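Thioredoxin domain-containing protein (Aeropyrum pernix, PDB 3HA9) is of unknown function but adopts a thioredoxin-like fold with a CxxC disulfide, consistent with a role in thiol-disulfide oxidoreduction or antioxidant defence. Local coordinates at residues 42-48 / 72-77; 129-134 / 146-150. The contacts are given in a common frame with arbitrary orientation. Residue numbers count along the deposited sequence, not the author numbering.

Interaction 1: 42-48 / 72-77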
# COMPACT_ATOMS: atom_id res chain seq x y z
N LEU A 42 -1.10 -2.44 2.44
CA LEU A 42 -0.69 -1.48 1.42
C LEU A 42 0.82 -1.58 1.29
O LEU A 42 1.55 -1.38 2.25
CB LEU A 42 -1.09 -0.04 1.80
CG LEU A 42 -2.56 0.20 2.15
CD1 LEU A 42 -2.79 1.72 2.31
CD2 LEU A 42 -3.46 -0.35 1.07
N TRP A 43 1.30 -1.96 0.10
CA TRP A 43 2.72 -2.11 -0.09
C TRP A 43 3.20 -1.04 -1.07
O TRP A 43 2.90 -1.12 -2.26
CB TRP A 43 3.02 -3.51 -0.65
CG TRP A 43 4.49 -3.72 -0.92
CD1 TRP A 43 5.54 -3.15 -0.25
CD2 TRP A 43 5.05 -4.55 -1.92
NE1 TRP A 43 6.73 -3.57 -0.78
CE2 TRP A 43 6.46 -4.44 -1.82
CE3 TRP A 43 4.51 -5.37 -2.93
CZ2 TRP A 43 7.35 -5.12 -2.67
CZ3 TRP A 43 5.41 -6.06 -3.79
CH2 TRP A 43 6.81 -5.94 -3.64
N PHE A 44 3.93 -0.05 -0.55
CA PHE A 44 4.44 1.06 -1.37
C PHE A 44 5.78 0.65 -1.91
O PHE A 44 6.68 0.32 -1.14
CB PHE A 44 4.57 2.33 -0.51
CG PHE A 44 3.25 2.90 -0.09
CD1 PHE A 44 2.65 3.91 -0.87
CD2 PHE A 44 2.56 2.41 1.04
CE1 PHE A 44 1.41 4.44 -0.51
CE2 PHE A 44 1.31 2.94 1.41
CZ PHE A 44 0.74 3.93 0.65
N MET A 45 5.90 0.63 -3.24
CA MET A 45 7.07 0.02 -3.88
C MET A 45 7.41 0.67 -5.21
O MET A 45 6.76 1.63 -5.62
CB MET A 45 6.90 -1.51 -3.99
CG MET A 45 5.54 -2.00 -4.56
SD MET A 45 5.24 -1.64 -6.32
CE MET A 45 6.34 -2.83 -7.06
N ALA A 46 8.46 0.16 -5.85
CA ALA A 46 8.88 0.59 -7.20
C ALA A 46 9.46 -0.63 -7.86
O ALA A 46 10.04 -1.50 -7.18
CB ALA A 46 9.92 1.72 -7.11
N ALA A 47 9.32 -0.72 -9.18
CA ALA A 47 9.71 -1.93 -9.90
C ALA A 47 11.21 -2.18 -9.87
O ALA A 47 11.66 -3.32 -9.95
CB ALA A 47 9.19 -1.90 -11.32
N TRP A 48 11.99 -1.11 -9.72
CA TRP A 48 13.46 -1.21 -9.64
C TRP A 48 14.03 -1.36 -8.22
O TRP A 48 15.24 -1.52 -8.04
CB TRP A 48 14.08 0.02 -10.31
CG TRP A 48 13.68 1.29 -9.64
CD1 TRP A 48 12.57 2.04 -9.91
CD2 TRP A 48 14.38 1.98 -8.60
NE1 TRP A 48 12.53 3.14 -9.09
CE2 TRP A 48 13.63 3.14 -8.29
CE3 TRP A 48 15.57 1.73 -7.90
CZ2 TRP A 48 14.02 4.04 -7.29
CZ3 TRP A 48 15.96 2.63 -6.92
CH2 TRP A 48 15.19 3.78 -6.63
N ILE A 72 -2.36 -4.87 -1.58
CA ILE A 72 -2.49 -3.83 -2.60
C ILE A 72 -1.08 -3.32 -2.92
O ILE A 72 -0.43 -2.72 -2.06
CB ILE A 72 -3.42 -2.68 -2.15
CG1 ILE A 72 -4.78 -3.26 -1.68
CG2 ILE A 72 -3.55 -1.65 -3.26
CD1 ILE A 72 -5.82 -2.24 -1.23
N ALA A 73 -0.59 -3.62 -4.13
CA ALA A 73 0.74 -3.18 -4.58
C ALA A 73 0.61 -1.78 -5.12
O ALA A 73 -0.14 -1.55 -6.06
CB ALA A 73 1.31 -4.12 -5.64
N ILE A 74 1.32 -0.83 -4.50
CA ILE A 74 1.18 0.59 -4.84
C ILE A 74 2.51 1.05 -5.39
O ILE A 74 3.45 1.25 -4.61
CB ILE A 74 0.78 1.47 -3.63
CG1 ILE A 74 -0.56 1.03 -3.07
CG2 ILE A 74 0.73 2.97 -4.07
CD1 ILE A 74 -0.95 1.69 -1.71
N ASP A 75 2.60 1.21 -6.71
CA ASP A 75 3.85 1.68 -7.31
C ASP A 75 3.72 3.18 -7.36
O ASP A 75 2.88 3.71 -8.09
CB ASP A 75 4.02 1.08 -8.72
CG ASP A 75 5.36 1.44 -9.36
OD1 ASP A 75 5.99 2.44 -8.97
OD2 ASP A 75 5.79 0.69 -10.28
N PHE A 76 4.56 3.87 -6.57
CA PHE A 76 4.49 5.32 -6.52
C PHE A 76 5.60 5.97 -7.33
O PHE A 76 5.78 7.20 -7.27
CB PHE A 76 4.44 5.84 -5.06
CG PHE A 76 5.71 5.64 -4.26
CD1 PHE A 76 6.69 6.65 -4.20
CD2 PHE A 76 5.89 4.49 -3.51
CE1 PHE A 76 7.84 6.50 -3.41
CE2 PHE A 76 7.04 4.32 -2.72
CZ PHE A 76 8.01 5.34 -2.67
N TRP A 77 6.34 5.16 -8.10
CA TRP A 77 7.46 5.70 -8.86
C TRP A 77 6.94 6.24 -10.21
O TRP A 77 7.21 5.69 -11.28
CB TRP A 77 8.58 4.66 -9.00
CG TRP A 77 9.90 5.32 -9.32
CD1 TRP A 77 10.49 5.42 -10.53
CD2 TRP A 77 10.74 6.01 -8.39
NE1 TRP A 77 11.68 6.11 -10.42
CE2 TRP A 77 11.85 6.48 -9.12
CE3 TRP A 77 10.67 6.25 -7.01
CZ2 TRP A 77 12.88 7.21 -8.52
CZ3 TRP A 77 11.71 6.98 -6.41
CH2 TRP A 77 12.80 7.45 -7.17
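Four backbone hydrogen bonds tie 42-48 to 72-77 in parallel register. W43 N donates to I72 O (2.9 Å), I74 N to W43 O (2.8 Å) and M45 N to I74 O (2.9 Å); a longer one, F76 N to M45 O (3.3 Å), carries the pairing just past the last bridge, M45 with D75. Beyond it the chain of 72-77 turns: D75 OD1 accepts from W77 N at 2.9 Å, an Asx turn suited to a short carboxylate.

These are two neighbouring central strands of the thioredoxin fold, joined through helix 52-65 as a beta-alpha-beta unit. On one face L42, F44, I72 and I74 interlock, wholly apolar. Here the slim end of I74 lies over the F44 ring, CD1 4.0 Å from the ring centroid in a CH-pi contact, while L42 CD2 meets I72 CD1 at 3.8 Å. On the other, small A73 sits beside the large W43 indole, and M45 SD rests 3.8 Å from CB of D75, whose carboxylate shares this face; W43 and M45 also touch C52 of the disulfide. Where the strands end, W48 directs its edge at the face of W77, with five-membered ring centroids 4.3 Å apart and planes at 71°. A46 CB packs on W77 CB at 3.7 Å. The W77 NE1 proton goes to P93 O.

Backbone bonding thus sets the register, the indole pair joins the two loops after the strands just before C49, and W43 and M45 bring the same packing up to C52.

Interaction 2: 129-134 / 146-150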
# COMPACT_ATOMS: atom_id res chain seq x y z
N ARG A 129 7.98 6.21 4.06
CA ARG A 129 9.38 6.54 4.38
C ARG A 129 10.42 5.96 3.42
O ARG A 129 11.60 6.27 3.53
CB ARG A 129 9.70 6.07 5.82
CG ARG A 129 8.86 6.74 6.90
CD ARG A 129 9.41 6.39 8.28
NE ARG A 129 10.52 7.27 8.65
CZ ARG A 129 10.35 8.50 9.13
NH1 ARG A 129 9.12 9.00 9.29
NH2 ARG A 129 11.39 9.24 9.46
N SER A 130 10.00 5.12 2.47
CA SER A 130 10.95 4.43 1.56
C SER A 130 10.22 3.83 0.38
O SER A 130 8.98 3.90 0.31
CB SER A 130 11.67 3.30 2.31
OG SER A 130 10.79 2.19 2.51
N ILE A 131 10.98 3.26 -0.56
CA ILE A 131 10.39 2.58 -1.71
C ILE A 131 10.09 1.09 -1.45
O ILE A 131 9.85 0.34 -2.39
CB ILE A 131 11.30 2.71 -2.98
CG1 ILE A 131 12.67 2.10 -2.71
CG2 ILE A 131 11.41 4.18 -3.39
CD1 ILE A 131 13.57 2.05 -3.94
N ASP A 132 10.10 0.69 -0.19
CA ASP A 132 9.67 -0.66 0.20
C ASP A 132 9.05 -0.52 1.58
O ASP A 132 9.66 -0.82 2.61
CB ASP A 132 10.85 -1.65 0.18
CG ASP A 132 10.43 -3.11 0.37
OD1 ASP A 132 9.24 -3.37 0.65
OD2 ASP A 132 11.31 -4.01 0.29
N TYR A 133 7.81 -0.05 1.59
CA TYR A 133 7.17 0.38 2.83
C TYR A 133 5.82 -0.27 2.93
O TYR A 133 5.09 -0.34 1.96
CB TYR A 133 7.04 1.93 2.82
CG TYR A 133 6.54 2.54 4.13
CD1 TYR A 133 7.44 2.87 5.15
CD2 TYR A 133 5.18 2.81 4.32
CE1 TYR A 133 6.98 3.44 6.33
CE2 TYR A 133 4.71 3.37 5.52
CZ TYR A 133 5.62 3.69 6.51
OH TYR A 133 5.18 4.23 7.69
N ILE A 134 5.49 -0.73 4.14
CA ILE A 134 4.31 -1.56 4.37
C ILE A 134 3.38 -0.85 5.36
O ILE A 134 3.85 -0.36 6.40
CB ILE A 134 4.75 -2.94 4.94
CG1 ILE A 134 5.40 -3.81 3.84
CG2 ILE A 134 3.59 -3.68 5.65
CD1 ILE A 134 4.41 -4.41 2.85
N ALA A 146 3.06 0.06 10.44
CA ALA A 146 3.54 0.80 9.27
C ALA A 146 5.04 1.00 9.41
O ALA A 146 5.51 1.50 10.43
CB ALA A 146 2.84 2.12 9.12
N GLY A 147 5.79 0.61 8.39
CA GLY A 147 7.23 0.76 8.45
C GLY A 147 7.95 0.27 7.22
O GLY A 147 7.38 -0.44 6.39
N THR A 148 9.22 0.65 7.12
CA THR A 148 10.06 0.22 6.01
C THR A 148 10.57 -1.20 6.24
O THR A 148 10.95 -1.56 7.36
CB THR A 148 11.24 1.19 5.78
OG1 THR A 148 10.74 2.47 5.40
CG2 THR A 148 12.13 0.69 4.67
N THR A 149 10.53 -2.00 5.17
CA THR A 149 11.09 -3.35 5.14
C THR A 149 10.92 -4.14 6.45
O THR A 149 11.92 -4.48 7.10
CB THR A 149 12.59 -3.34 4.70
OG1 THR A 149 13.37 -2.56 5.62
CG2 THR A 149 12.75 -2.77 3.28
N PRO A 150 9.66 -4.42 6.85
CA PRO A 150 9.50 -5.29 8.02
C PRO A 150 9.94 -6.72 7.72
O PRO A 150 9.87 -7.16 6.58
CB PRO A 150 7.98 -5.27 8.26
CG PRO A 150 7.40 -4.93 6.93
CD PRO A 150 8.36 -3.95 6.33
O HOH W 1 12.70 4.39 5.69
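The open end of the beta hairpin formed by strands 133-138 and 143-148, at the edge of the thioredoxin-like sheet, brings these segments together antiparallel. I134 and G147 form a hydrogen-bonded pair, I134 N to G147 O at 3.0 Å and G147 N to I134 O at 2.9 Å; Y133 and T148 follow as a non-hydrogen-bonded pair, their CA atoms 4.3 Å apart. T149 N to D132 O (3.0 Å) extends the ladder, although T149 has left the strand with a positive phi of 37°.

One face of the Y133 ring lies over G147 O, with T148 OG1 at the ring edge, 3.3 Å from Y133 CD1; Y133 OH comes within 3.5 Å of A146 CB. On the opposite face of the sheet, P150, just beyond the strand end, packs on I134, CG to CG1 at 3.8 Å. D132 OD2 hydrogen-bonds S51 OG, between the two cysteines, and OD1 takes a hydrogen bond from W43 NE1 of strand 39-45. Before it, S130 forms an ST turn, OG accepting from D132 N at 3.2 Å. The same short hydroxyl links the segments: S130 OG and T148 OG1 are hydrogen-bonded at 2.9 Å, and a water lies 2.8 Å from T148 OG1.

In the fold
Interactions 1 and 2 lie in one sheet, their centres about 10 Å apart, because strands 39-45 and 133-138 are neighbours in it. F44 N to Y133 O, 2.8 Å, is a probable hydrogen bond joining their backbones, and I134 CD1 packs on W43 CD1 at 3.5 Å. A second probable bond, W43 NE1 to D132 OD1 at 2.9 Å, holds the indole and the carboxylate together next to the C49-C52 disulfide: W43 touches C52, and D132 touches both cysteines. S130 O also packs against F76 CZ at 3.5 Å. Both contacts thus reach the CxxC disulfide, probably the redox centre as in thioredoxin relatives.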